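Local coordinates for protein Sqt1 (Chaetomium thermophilum, PDB 4ZOY) that probably acts as a dedicated chaperone in ribosome biogenesis, a WD40 protein that captures a newly made ribosomal protein while it is still being translated, at residues R113-A118 against L133-E138; P154-L159 against V168-A173. All blocks are in the same frame, centred on the assembly; numbering follows the deposited sequence.

Contact 1: residues R113-A118 against L133-E138; sequences RMRVYA and LAESQE
Arg113 and Arg115 grip the carboxylate of Glu135 from two directions, one oxygen each. Arg113 NH1 meets the syn lone pair of Glu135 OE1 at 3.0 Å, in the guanidinium plane and almost straight. Arg115 NH1 comes to Glu135 OE2 at 2.7 Å, nearly along the C-O axis but through a more bent hydrogen bond. Glu135 can reach both because CG is anti to its backbone N (chi1 173°) and the rest of the chain is extended. Its carboxylate is turned steeply to both guanidinium planes, by 64° and 74°; the two bonds, one on each oxygen, would limit its rotation. The arginines have further holds: Arg115 NE donates to Tyr117 OH at 3.0 Å, and Arg113 NE forms a salt bridge with Asp111.

The backbones are joined by antiparallel hydrogen bonds, among them Met114 N to Ser136 O (2.7 Å) and Val116 N to Ala134 O (2.8 Å). Val116 O takes the N-H of Leu133 at 2.8 Å and, weakly, that of Ala134.

Apolar contact is modest: Met114 CE rests on Ser136 CB, and Ala118 CB lies against Leu133 CD1, 3.7 Å away. Leu133 and Ala134 both lie opposite Val116 and form a classic beta bulge in the hairpin of strands 114-120 and 129-136, which forms the outer part of a WD40 propeller blade.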
ATOM      1  N   ARG A 113      -2.310  14.636  11.909  1.00 20.26           N
ATOM      2  CA  ARG A 113      -3.698  14.952  11.614  1.00 21.59           C
ATOM      3  C   ARG A 113      -4.309  13.953  10.647  1.00 23.08           C
ATOM      4  O   ARG A 113      -3.718  13.624   9.614  1.00 21.06           O
ATOM      5  CB  ARG A 113      -3.829  16.358  11.030  1.00 25.12           C
ATOM      6  CG  ARG A 113      -3.374  17.467  11.951  1.00 27.38           C
ATOM      7  CD  ARG A 113      -3.524  18.817  11.265  1.00 30.15           C
ATOM      8  NE  ARG A 113      -2.533  19.775  11.747  1.00 33.84           N
ATOM      9  CZ  ARG A 113      -2.732  20.595  12.772  1.00 38.45           C
ATOM     10  NH1 ARG A 113      -3.888  20.573  13.420  1.00 41.99           N
ATOM     11  NH2 ARG A 113      -1.781  21.435  13.151  1.00 39.98           N
ATOM     12  N   MET A 114      -5.497  13.473  10.995  1.00 21.51           N
ATOM     13  CA  MET A 114      -6.321  12.701  10.089  1.00 19.60           C
ATOM     14  C   MET A 114      -7.528  13.549   9.708  1.00 24.28           C
ATOM     15  O   MET A 114      -8.379  13.844  10.546  1.00 25.11           O
ATOM     16  CB  MET A 114      -6.763  11.380  10.732  1.00 19.99           C
ATOM     17  CG  MET A 114      -7.585  10.518   9.804  1.00 19.58           C
ATOM     18  SD  MET A 114      -8.199   8.965  10.519  1.00 22.65           S
ATOM     19  CE  MET A 114      -9.457   9.586  11.652  1.00 20.05           C
ATOM     20  N   ARG A 115      -7.592  13.969   8.449  1.00 18.56           N
ATOM     21  CA  ARG A 115      -8.696  14.810   7.997  1.00 19.30           C
ATOM     22  C   ARG A 115      -9.661  14.000   7.165  1.00 18.38           C
ATOM     23  O   ARG A 115      -9.264  13.301   6.227  1.00 19.08           O
ATOM     24  CB  ARG A 115      -8.176  16.017   7.213  1.00 19.86           C
ATOM     25  CG  ARG A 115      -7.359  16.942   8.094  1.00 20.99           C
ATOM     26  CD  ARG A 115      -6.802  18.146   7.349  1.00 24.12           C
ATOM     27  NE  ARG A 115      -7.834  18.979   6.744  1.00 27.91           N
ATOM     28  CZ  ARG A 115      -8.481  19.951   7.380  1.00 27.60           C
ATOM     29  NH1 ARG A 115      -8.219  20.200   8.656  1.00 29.67           N
ATOM     30  NH2 ARG A 115      -9.395  20.668   6.738  1.00 26.14           N
ATOM     31  N   VAL A 116     -10.938  14.094   7.525  1.00 18.31           N
ATOM     32  CA  VAL A 116     -11.988  13.306   6.902  1.00 19.72           C
ATOM     33  C   VAL A 116     -12.912  14.164   6.037  1.00 22.23           C
ATOM     34  O   VAL A 116     -13.506  15.139   6.515  1.00 23.56           O
ATOM     35  CB  VAL A 116     -12.834  12.573   7.968  1.00 20.78           C
ATOM     36  CG1 VAL A 116     -13.977  11.815   7.318  1.00 23.26           C
ATOM     37  CG2 VAL A 116     -11.952  11.650   8.811  1.00 20.09           C
ATOM     38  N   TYR A 117     -13.028  13.788   4.768  1.00 21.64           N
ATOM     39  CA  TYR A 117     -13.868  14.485   3.802  1.00 20.97           C
ATOM     40  C   TYR A 117     -14.959  13.574   3.279  1.00 23.97           C
ATOM     41  O   TYR A 117     -14.686  12.439   2.876  1.00 21.34           O
ATOM     42  CB  TYR A 117     -13.034  14.995   2.617  1.00 21.34           C
ATOM     43  CG  TYR A 117     -11.943  15.982   2.981  1.00 22.37           C
ATOM     44  CD1 TYR A 117     -10.706  15.549   3.447  1.00 23.11           C
ATOM     45  CD2 TYR A 117     -12.145  17.348   2.841  1.00 25.27           C
ATOM     46  CE1 TYR A 117      -9.709  16.441   3.779  1.00 22.73           C
ATOM     47  CE2 TYR A 117     -11.155  18.250   3.174  1.00 24.43           C
ATOM     48  CZ  TYR A 117      -9.942  17.798   3.641  1.00 26.88           C
ATOM     49  OH  TYR A 117      -8.960  18.701   3.972  1.00 25.16           O
ATOM     50  N   ALA A 118     -16.195  14.062   3.270  1.00 24.64           N
ATOM     51  CA  ALA A 118     -17.275  13.333   2.629  1.00 24.97           C
ATOM     52  C   ALA A 118     -17.170  13.503   1.119  1.00 29.03           C
ATOM     53  O   ALA A 118     -16.874  14.594   0.631  1.00 32.61           O
ATOM     54  CB  ALA A 118     -18.629  13.817   3.138  1.00 28.14           C
ATOM     55  N   LEU A 133     -15.297  17.186   7.033  1.00 28.69           N
ATOM     56  CA  LEU A 133     -16.217  16.811   8.102  1.00 27.84           C
ATOM     57  C   LEU A 133     -15.582  16.890   9.481  1.00 34.65           C
ATOM     58  O   LEU A 133     -16.191  17.396  10.423  1.00 36.10           O
ATOM     59  CB  LEU A 133     -16.748  15.399   7.881  1.00 30.70           C
ATOM     60  CG  LEU A 133     -17.621  15.143   6.659  1.00 34.26           C
ATOM     61  CD1 LEU A 133     -18.241  13.757   6.777  1.00 33.81           C
ATOM     62  CD2 LEU A 133     -18.695  16.214   6.509  1.00 39.40           C
ATOM     63  N   ALA A 134     -14.363  16.376   9.603  1.00 29.35           N
ATOM     64  CA  ALA A 134     -13.736  16.237  10.909  1.00 28.09           C
ATOM     65  C   ALA A 134     -12.237  16.004  10.821  1.00 25.67           C
ATOM     66  O   ALA A 134     -11.726  15.483   9.827  1.00 26.86           O
ATOM     67  CB  ALA A 134     -14.388  15.097  11.685  1.00 32.64           C
ATOM     68  N   GLU A 135     -11.547  16.386  11.887  1.00 26.67           N
ATOM     69  CA  GLU A 135     -10.130  16.119  12.034  1.00 29.18           C
ATOM     70  C   GLU A 135      -9.876  15.415  13.362  1.00 35.52           C
ATOM     71  O   GLU A 135     -10.451  15.775  14.393  1.00 30.74           O
ATOM     72  CB  GLU A 135      -9.325  17.415  11.940  1.00 29.73           C
ATOM     73  CG  GLU A 135      -7.845  17.263  12.256  1.00 32.25           C
ATOM     74  CD  GLU A 135      -7.054  18.529  11.980  1.00 33.31           C
ATOM     75  OE1 GLU A 135      -6.311  18.972  12.882  1.00 36.36           O
ATOM     76  OE2 GLU A 135      -7.166  19.071  10.860  1.00 33.45           O
ATOM     77  N   SER A 136      -9.034  14.388  13.312  1.00 28.51           N
ATOM     78  CA  SER A 136      -8.606  13.640  14.489  1.00 25.40           C
ATOM     79  C   SER A 136      -7.076  13.703  14.586  1.00 28.60           C
ATOM     80  O   SER A 136      -6.385  13.610  13.569  1.00 27.64           O
ATOM     81  CB  SER A 136      -9.097  12.190  14.402  1.00 24.51           C
ATOM     82  OG  SER A 136      -8.433  11.344  15.325  1.00 28.23           O
ATOM     83  N   GLN A 137      -6.541  13.883  15.791  1.00 25.95           N
ATOM     84  CA  GLN A 137      -5.091  13.950  15.957  1.00 23.45           C
ATOM     85  C   GLN A 137      -4.644  13.220  17.223  1.00 26.98           C
ATOM     86  O   GLN A 137      -4.192  13.837  18.188  1.00 31.39           O
ATOM     87  CB  GLN A 137      -4.619  15.408  15.985  1.00 29.75           C
ATOM     88  CG  GLN A 137      -3.109  15.582  15.850  1.00 26.67           C
ATOM     89  CD  GLN A 137      -2.685  17.041  15.859  1.00 41.91           C
ATOM     90  OE1 GLN A 137      -3.498  17.935  16.097  1.00 43.06           O
ATOM     91  NE2 GLN A 137      -1.409  17.287  15.584  1.00 38.10           N
ATOM     92  N   GLU A 138      -4.766  11.897  17.209  1.00 24.30           N
ATOM     93  CA  GLU A 138      -4.420  11.081  18.369  1.00 22.59           C
ATOM     94  C   GLU A 138      -2.937  10.729  18.449  1.00 28.42           C
ATOM     95  O   GLU A 138      -2.462  10.276  19.490  1.00 31.40           O
ATOM     96  CB  GLU A 138      -5.237   9.784  18.366  1.00 26.84           C
ATOM     97  CG  GLU A 138      -6.752   9.964  18.340  1.00 28.55           C
ATOM     98  CD  GLU A 138      -7.331  10.411  19.678  1.00 32.27           C
ATOM     99  OE1 GLU A 138      -6.583  10.462  20.679  1.00 36.49           O
ATOM    100  OE2 GLU A 138      -8.541  10.708  19.723  1.00 36.74           O
TER

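Contact 2: residues P154-L159 against V168-A173; sequences PNTIAL and VFTLDA
Thr156 and Thr170 each hold OG1 anti to the carbonyl carbon (chi1 -60° and -70°), and this turns the two hydroxyls to each other across a non-hydrogen-bonded pair, with OG1 of Thr156 2.8 Å from OG1 of Thr170. Thr156 OG1 is also bonded to the carbonyl of His153, just before the strand. The methyl of the same threonine, CG2, is set by that torsion anti to the backbone N and packs on Val168 CG1 at 3.6 Å. An alanine in place of Thr156 would probably leave the Thr170 hydroxyl and the His153 carbonyl without this partner and open a gap beside Val168 CG1.

On the other face of the sheet, Leu159 sends CD2 to the edge of the Phe169 ring, 3.6 Å from CE2. Ile157 and Phe169, a hydrogen-bonded pair, exchange two nearly straight backbone bonds, Ile157 N to Phe169 O and Phe169 N to Ile157 O, both 2.8 Å. Leu171 N extends the pairing to Asn155 O (2.9 Å), and a water then bridges Asn155 ND2 to Leu171 O. The Asn155 amide also reaches into the preceding blade, hydrogen-bonding through OD1 to Thr98 and through ND2 to Asp103.

Strands 156-161 and 166-171 are the middle pair of a four-stranded blade: strand 142-147 lies beyond the first, bringing Phe145 against Ile157 and Leu159, and strand 180-186 lies beyond the second.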
ATOM      1  N   PRO A 154     -18.452  -1.171   6.631  1.00 13.97           N
ATOM      2  CA  PRO A 154     -18.109  -0.131   5.662  1.00 16.26           C
ATOM      3  C   PRO A 154     -17.496   1.098   6.311  1.00 16.47           C
ATOM      4  O   PRO A 154     -17.738   1.395   7.482  1.00 17.59           O
ATOM      5  CB  PRO A 154     -19.454   0.209   5.017  1.00 17.07           C
ATOM      6  CG  PRO A 154     -20.483  -0.207   6.034  1.00 19.75           C
ATOM      7  CD  PRO A 154     -19.904  -1.436   6.663  1.00 17.23           C
ATOM      8  N   ASN A 155     -16.660   1.786   5.537  1.00 16.42           N
ATOM      9  CA  ASN A 155     -16.074   3.055   5.950  1.00 15.92           C
ATOM     10  C   ASN A 155     -15.272   2.954   7.241  1.00 15.09           C
ATOM     11  O   ASN A 155     -15.273   3.863   8.074  1.00 16.57           O
ATOM     12  CB  ASN A 155     -17.183   4.111   6.059  1.00 18.30           C
ATOM     13  CG  ASN A 155     -17.841   4.354   4.727  1.00 22.16           C
ATOM     14  OD1 ASN A 155     -17.154   4.497   3.716  1.00 20.31           O
ATOM     15  ND2 ASN A 155     -19.172   4.339   4.695  1.00 19.05           N
ATOM     16  N   THR A 156     -14.574   1.831   7.385  1.00 15.66           N
ATOM     17  CA  THR A 156     -13.657   1.617   8.484  1.00 15.20           C
ATOM     18  C   THR A 156     -12.231   1.686   7.953  1.00 13.29           C
ATOM     19  O   THR A 156     -11.940   1.165   6.866  1.00 15.97           O
ATOM     20  CB  THR A 156     -13.947   0.277   9.157  1.00 17.36           C
ATOM     21  OG1 THR A 156     -15.295   0.322   9.649  1.00 18.64           O
ATOM     22  CG2 THR A 156     -12.998   0.024  10.320  1.00 19.72           C
ATOM     23  N   ILE A 157     -11.369   2.379   8.690  1.00 14.60           N
ATOM     24  CA  ILE A 157      -9.981   2.589   8.271  1.00 14.46           C
ATOM     25  C   ILE A 157      -9.023   2.341   9.425  1.00 15.62           C
ATOM     26  O   ILE A 157      -9.333   2.646  10.582  1.00 18.31           O
ATOM     27  CB  ILE A 157      -9.780   4.031   7.708  1.00 15.59           C
ATOM     28  CG1 ILE A 157      -8.361   4.255   7.194  1.00 22.06           C
ATOM     29  CG2 ILE A 157     -10.117   5.091   8.755  1.00 20.22           C
ATOM     30  CD1 ILE A 157      -8.072   5.714   6.900  1.00 32.19           C
ATOM     31  N   ALA A 158      -7.855   1.788   9.109  1.00 14.75           N
ATOM     32  CA  ALA A 158      -6.786   1.647  10.067  1.00 14.23           C
ATOM     33  C   ALA A 158      -5.641   2.559   9.714  1.00 14.13           C
ATOM     34  O   ALA A 158      -5.420   2.882   8.538  1.00 15.37           O
ATOM     35  CB  ALA A 158      -6.291   0.205  10.120  1.00 16.25           C
ATOM     36  N   LEU A 159      -4.892   2.935  10.736  1.00 14.05           N
ATOM     37  CA  LEU A 159      -3.620   3.624  10.542  1.00 13.97           C
ATOM     38  C   LEU A 159      -2.588   3.121  11.533  1.00 15.92           C
ATOM     39  O   LEU A 159      -2.924   2.579  12.589  1.00 15.43           O
ATOM     40  CB  LEU A 159      -3.802   5.139  10.671  1.00 15.24           C
ATOM     41  CG  LEU A 159      -4.163   5.742  12.033  1.00 16.10           C
ATOM     42  CD1 LEU A 159      -2.958   5.919  12.959  1.00 19.05           C
ATOM     43  CD2 LEU A 159      -4.863   7.086  11.783  1.00 17.30           C
ATOM     44  N   VAL A 168      -7.982   2.062  14.717  1.00 15.08           N
ATOM     45  CA  VAL A 168      -9.023   1.711  13.772  1.00 13.73           C
ATOM     46  C   VAL A 168     -10.223   2.619  14.006  1.00 16.29           C
ATOM     47  O   VAL A 168     -10.730   2.691  15.123  1.00 15.95           O
ATOM     48  CB  VAL A 168      -9.441   0.225  13.903  1.00 13.03           C
ATOM     49  CG1 VAL A 168     -10.516  -0.108  12.890  1.00 14.36           C
ATOM     50  CG2 VAL A 168      -8.218  -0.688  13.731  1.00 17.58           C
ATOM     51  N   PHE A 169     -10.644   3.328  12.961  1.00 16.00           N
ATOM     52  CA  PHE A 169     -11.749   4.276  13.057  1.00 14.40           C
ATOM     53  C   PHE A 169     -12.870   3.858  12.142  1.00 15.58           C
ATOM     54  O   PHE A 169     -12.623   3.318  11.059  1.00 16.74           O
ATOM     55  CB  PHE A 169     -11.327   5.696  12.650  1.00 17.46           C
ATOM     56  CG  PHE A 169     -10.220   6.271  13.463  1.00 16.29           C
ATOM     57  CD1 PHE A 169     -10.485   6.899  14.673  1.00 19.47           C
ATOM     58  CD2 PHE A 169      -8.902   6.220  13.011  1.00 15.97           C
ATOM     59  CE1 PHE A 169      -9.456   7.453  15.432  1.00 20.99           C
ATOM     60  CE2 PHE A 169      -7.876   6.768  13.759  1.00 18.33           C
ATOM     61  CZ  PHE A 169      -8.147   7.388  14.977  1.00 20.05           C
ATOM     62  N   THR A 170     -14.106   4.154  12.544  1.00 15.82           N
ATOM     63  CA  THR A 170     -15.220   3.996  11.627  1.00 17.86           C
ATOM     64  C   THR A 170     -15.880   5.355  11.408  1.00 17.99           C
ATOM     65  O   THR A 170     -16.086   6.112  12.354  1.00 19.90           O
ATOM     66  CB  THR A 170     -16.224   2.947  12.136  1.00 21.62           C
ATOM     67  OG1 THR A 170     -15.605   1.657  12.045  1.00 23.78           O
ATOM     68  CG2 THR A 170     -17.462   2.935  11.274  1.00 21.95           C
ATOM     69  N   LEU A 171     -16.151   5.656  10.142  1.00 17.62           N
ATOM     70  CA  LEU A 171     -16.675   6.954   9.729  1.00 17.92           C
ATOM     71  C   LEU A 171     -18.177   6.791   9.557  1.00 23.54           C
ATOM     72  O   LEU A 171     -18.647   6.234   8.569  1.00 22.56           O
ATOM     73  CB  LEU A 171     -15.976   7.426   8.443  1.00 17.36           C
ATOM     74  CG  LEU A 171     -14.445   7.405   8.594  1.00 23.06           C
ATOM     75  CD1 LEU A 171     -13.737   7.969   7.367  1.00 24.43           C
ATOM     76  CD2 LEU A 171     -13.979   8.136   9.852  1.00 22.98           C
ATOM     77  N   ASP A 172     -18.917   7.241  10.567  1.00 32.23           N
ATOM     78  CA  ASP A 172     -20.345   6.961  10.668  1.00 30.61           C
ATOM     79  C   ASP A 172     -21.052   8.028  11.498  1.00 36.13           C
ATOM     80  O   ASP A 172     -20.582   8.406  12.575  1.00 41.63           O
ATOM     81  CB  ASP A 172     -20.559   5.564  11.275  1.00 32.65           C
ATOM     82  CG  ASP A 172     -22.031   5.185  11.422  1.00 40.80           C
ATOM     83  OD1 ASP A 172     -22.931   6.000  11.108  1.00 37.19           O
ATOM     84  OD2 ASP A 172     -22.285   4.035  11.843  1.00 30.27           O
ATOM     85  N   ALA A 173     -22.170   8.515  10.960  1.00 47.87           N
ATOM     86  CA  ALA A 173     -23.162   9.299  11.703  1.00 46.60           C
ATOM     87  C   ALA A 173     -22.701  10.694  12.093  1.00 51.56           C
ATOM     88  O   ALA A 173     -23.486  11.465  12.651  1.00 53.97           O
ATOM     89  CB  ALA A 173     -23.593   8.542  12.938  1.00 35.88           C
TER
HETATM   90  O   HOH W   1     -20.627   4.506   7.358  1.00 33.61           O

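Contact 1 is complete before contact 2 begins along the chain, and the two lie in consecutive blades of a propeller whose eight four-stranded sheets form its blades. Contact 1 joins the third and fourth strands of its blade, contact 2 the second and third strands of the next, and their centres are about 11 Å apart. Blade meets blade through apolar side chains: Met114 CE touches Phe169 CD2 at 3.7 Å, Val116 CG1 lies 3.9 Å from Leu171 CD1, and Met114 SD is 4.0 Å from Leu159 CD2. One face of each hairpin therefore supplies the seam, so that these two blades are joined by side-chain packing between their sheets, while hydrogen bonds join the strands within each.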